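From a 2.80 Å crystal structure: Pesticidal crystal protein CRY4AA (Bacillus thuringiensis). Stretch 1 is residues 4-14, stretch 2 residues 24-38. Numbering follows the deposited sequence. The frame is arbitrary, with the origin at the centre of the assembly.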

# COMPACT_ATOMS: atom_id res chain seq x y z
N SER A 4 14.20 -4.54 4.10
CA SER A 4 13.30 -3.71 4.91
C SER A 4 13.23 -2.22 4.64
O SER A 4 12.36 -1.54 5.18
CB SER A 4 13.61 -3.93 6.39
OG SER A 4 14.91 -3.45 6.71
N ALA A 5 14.13 -1.68 3.83
CA ALA A 5 14.09 -0.24 3.56
C ALA A 5 12.74 0.15 2.96
O ALA A 5 12.14 1.15 3.36
CB ALA A 5 15.22 0.15 2.63
N TYR A 6 12.28 -0.63 1.98
CA TYR A 6 10.99 -0.37 1.33
C TYR A 6 9.92 -0.07 2.37
O TYR A 6 9.31 1.00 2.36
CB TYR A 6 10.56 -1.59 0.51
CG TYR A 6 11.44 -1.92 -0.68
CD1 TYR A 6 11.47 -3.21 -1.20
CD2 TYR A 6 12.22 -0.94 -1.30
CE1 TYR A 6 12.25 -3.52 -2.30
CE2 TYR A 6 13.01 -1.24 -2.40
CZ TYR A 6 13.03 -2.54 -2.90
OH TYR A 6 13.82 -2.86 -3.98
N THR A 7 9.69 -1.03 3.26
CA THR A 7 8.68 -0.87 4.29
C THR A 7 9.03 0.15 5.38
O THR A 7 8.13 0.71 6.00
CB THR A 7 8.32 -2.23 4.94
OG1 THR A 7 9.52 -2.94 5.25
CG2 THR A 7 7.48 -3.07 3.98
N ILE A 8 10.32 0.40 5.63
CA ILE A 8 10.70 1.38 6.64
C ILE A 8 10.57 2.82 6.12
O ILE A 8 10.04 3.69 6.79
CB ILE A 8 12.16 1.21 7.12
CG1 ILE A 8 12.33 -0.08 7.92
CG2 ILE A 8 12.55 2.41 7.99
CD1 ILE A 8 13.76 -0.40 8.26
N VAL A 9 11.08 3.06 4.92
CA VAL A 9 10.98 4.38 4.33
C VAL A 9 9.51 4.78 4.26
O VAL A 9 9.16 5.94 4.48
CB VAL A 9 11.57 4.40 2.91
CG1 VAL A 9 11.27 5.75 2.26
CG2 VAL A 9 13.06 4.15 2.96
N VAL A 10 8.65 3.82 3.97
CA VAL A 10 7.23 4.11 3.87
C VAL A 10 6.66 4.37 5.25
O VAL A 10 5.81 5.24 5.43
CB VAL A 10 6.47 2.94 3.20
CG1 VAL A 10 4.98 3.20 3.21
CG2 VAL A 10 6.95 2.79 1.77
N GLY A 11 7.14 3.61 6.23
CA GLY A 11 6.68 3.78 7.59
C GLY A 11 7.01 5.15 8.16
O GLY A 11 6.22 5.71 8.91
N THR A 12 8.18 5.68 7.81
CA THR A 12 8.62 6.98 8.30
C THR A 12 7.82 8.14 7.75
O THR A 12 7.55 9.11 8.45
CB THR A 12 10.08 7.22 7.96
OG1 THR A 12 10.85 6.09 8.37
CG2 THR A 12 10.60 8.45 8.68
N VAL A 13 7.45 8.05 6.48
CA VAL A 13 6.67 9.10 5.82
C VAL A 13 5.27 9.20 6.45
O VAL A 13 4.82 10.30 6.76
CB VAL A 13 6.56 8.83 4.29
CG1 VAL A 13 5.63 9.83 3.65
CG2 VAL A 13 7.93 8.91 3.66
N LEU A 14 4.60 8.06 6.64
CA LEU A 14 3.28 8.04 7.26
C LEU A 14 3.35 8.76 8.61
O LEU A 14 2.54 9.64 8.90
CB LEU A 14 2.80 6.60 7.49
CG LEU A 14 2.26 5.87 6.26
CD1 LEU A 14 2.22 4.38 6.51
CD2 LEU A 14 0.89 6.42 5.92
N GLY A 24 9.82 21.05 8.49
CA GLY A 24 9.12 19.94 7.87
C GLY A 24 9.59 18.56 8.28
O GLY A 24 10.19 18.38 9.34
N LEU A 25 9.31 17.58 7.42
CA LEU A 25 9.69 16.19 7.66
C LEU A 25 11.18 15.96 7.42
O LEU A 25 11.63 14.81 7.38
CB LEU A 25 8.89 15.25 6.75
CG LEU A 25 7.38 15.05 6.95
CD1 LEU A 25 6.62 16.35 6.72
CD2 LEU A 25 6.90 13.98 5.97
N ALA A 26 11.93 17.04 7.27
CA ALA A 26 13.37 16.95 7.03
C ALA A 26 14.19 16.63 8.28
O ALA A 26 14.75 15.55 8.41
CB ALA A 26 13.87 18.25 6.40
N LEU A 27 14.24 17.58 9.21
CA LEU A 27 15.00 17.42 10.45
C LEU A 27 14.86 16.06 11.15
O LEU A 27 15.83 15.54 11.69
CB LEU A 27 14.59 18.52 11.44
CG LEU A 27 15.28 18.51 12.80
CD1 LEU A 27 16.76 18.84 12.65
CD2 LEU A 27 14.59 19.50 13.72
N ILE A 28 13.66 15.50 11.13
CA ILE A 28 13.41 14.22 11.78
C ILE A 28 13.35 13.05 10.80
O ILE A 28 14.06 12.06 10.96
CB ILE A 28 12.10 14.26 12.58
CG1 ILE A 28 12.19 15.36 13.64
CG2 ILE A 28 11.81 12.90 13.20
CD1 ILE A 28 13.46 15.30 14.49
N GLY A 29 12.49 13.17 9.79
CA GLY A 29 12.37 12.12 8.79
C GLY A 29 13.72 11.78 8.20
O GLY A 29 13.99 10.63 7.87
N PHE A 30 14.58 12.79 8.06
CA PHE A 30 15.91 12.57 7.52
C PHE A 30 16.75 11.80 8.51
O PHE A 30 17.58 10.98 8.12
CB PHE A 30 16.58 13.90 7.20
CG PHE A 30 16.28 14.40 5.82
CD1 PHE A 30 16.08 15.75 5.59
CD2 PHE A 30 16.21 13.51 4.75
CE1 PHE A 30 15.83 16.22 4.31
CE2 PHE A 30 15.96 13.97 3.46
CZ PHE A 30 15.78 15.32 3.23
N GLY A 31 16.54 12.06 9.80
CA GLY A 31 17.30 11.37 10.83
C GLY A 31 17.19 9.87 10.65
O GLY A 31 18.04 9.11 11.13
N THR A 32 16.14 9.44 9.96
CA THR A 32 15.90 8.03 9.71
C THR A 32 16.23 7.63 8.28
O THR A 32 16.92 6.65 8.04
CB THR A 32 14.44 7.67 9.96
OG1 THR A 32 14.12 7.91 11.34
CG2 THR A 32 14.19 6.19 9.63
N LEU A 33 15.73 8.41 7.33
CA LEU A 33 15.97 8.13 5.92
C LEU A 33 17.44 8.02 5.53
O LEU A 33 17.83 7.06 4.86
CB LEU A 33 15.26 9.17 5.05
CG LEU A 33 13.73 9.10 5.16
CD1 LEU A 33 13.10 10.21 4.35
CD2 LEU A 33 13.25 7.73 4.70
N ILE A 34 18.27 8.98 5.94
CA ILE A 34 19.69 8.94 5.59
C ILE A 34 20.39 7.65 6.04
O ILE A 34 21.08 7.00 5.26
CB ILE A 34 20.44 10.14 6.19
CG1 ILE A 34 19.86 11.44 5.64
CG2 ILE A 34 21.92 10.07 5.83
CD1 ILE A 34 20.49 12.69 6.23
N PRO A 35 20.23 7.27 7.32
CA PRO A 35 20.85 6.04 7.84
C PRO A 35 20.32 4.78 7.15
O PRO A 35 21.04 3.79 6.99
CB PRO A 35 20.48 6.07 9.32
CG PRO A 35 20.39 7.52 9.63
CD PRO A 35 19.66 8.07 8.42
N VAL A 36 19.05 4.82 6.75
CA VAL A 36 18.40 3.69 6.09
C VAL A 36 18.78 3.58 4.61
O VAL A 36 18.91 2.48 4.07
CB VAL A 36 16.86 3.80 6.20
CG1 VAL A 36 16.20 2.73 5.36
CG2 VAL A 36 16.44 3.68 7.65
N LEU A 37 18.98 4.73 3.97
CA LEU A 37 19.34 4.77 2.55
C LEU A 37 20.84 4.93 2.29
O LEU A 37 21.31 4.76 1.15
CB LEU A 37 18.58 5.91 1.86
CG LEU A 37 17.05 5.77 1.83
CD1 LEU A 37 16.43 7.06 1.36
CD2 LEU A 37 16.67 4.62 0.92
N PHE A 38 21.61 5.26 3.33
CA PHE A 38 23.05 5.43 3.19
C PHE A 38 23.80 4.96 4.43
O PHE A 38 24.38 5.78 5.15
CB PHE A 38 23.39 6.90 2.93
CG PHE A 38 22.57 7.53 1.85
CD1 PHE A 38 21.40 8.21 2.16
CD2 PHE A 38 22.98 7.47 0.52
CE1 PHE A 38 20.64 8.82 1.17
CE2 PHE A 38 22.23 8.09 -0.49
CZ PHE A 38 21.06 8.76 -0.16

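Where two helices pack without a hydrogen bond between them, side-chain rotamers help set how the surfaces fit, and this pair from a Cry4Aa crystal protein illustrates the point. The helices of the two stretches run nearly antiparallel, at 171°, with their axes 10.0 Å apart at closest approach. The contact buries 416 Å² over both sides.

Val 9 lies at the middle of the register, opposite Leu 33. Its CA-to-CB bond points sideways, yet in the t rotamer (chi1 172°) both methyls find partners: Leu 33 CD2 packs against both, 3.7 Å from Val 9 CG1 and 4.0 Å from Val 9 CG2, and Val 9 CG2 also lies 4.2 Å from Val 36 CG1 and from Leu 37 CD2. The two leucines answer in kind. Each leaves its backbone sideways, but the m,t conformation carries its end nearer the first helix, so that a terminal methyl makes the contact. Val 36, by contrast, points toward its partners from the start. With chi1 at 173° it spreads its branches between neighbours, CG1 reaching Ala 5 CB at 3.9 Å and CG2 reaching Ile 8 CG2 at 4.1 Å.

Thr 12 shows how a polar side chain can join such an apolar surface. In the m rotamer (chi1 -50°), OG1 turns back along its own helix and donates a hydrogen bond to Ile 8 O at 3.0 Å, a carbonyl that also accepts from Thr 12 N at 2.9 Å. The hydroxyl is thus satisfied without a partner across the interface, where OG1 meets merely a methyl, Thr 32 CG2, at 3.6 Å. The other branch, CG2, comes within 4.1 Å of Gly 29 CA. An ideal CB on Gly 29 would stand clear of Thr 12 CG2, at 4.3 Å, but would clash with Leu 25 O at 2.3 Å; the steric restriction here comes from within the second stretch.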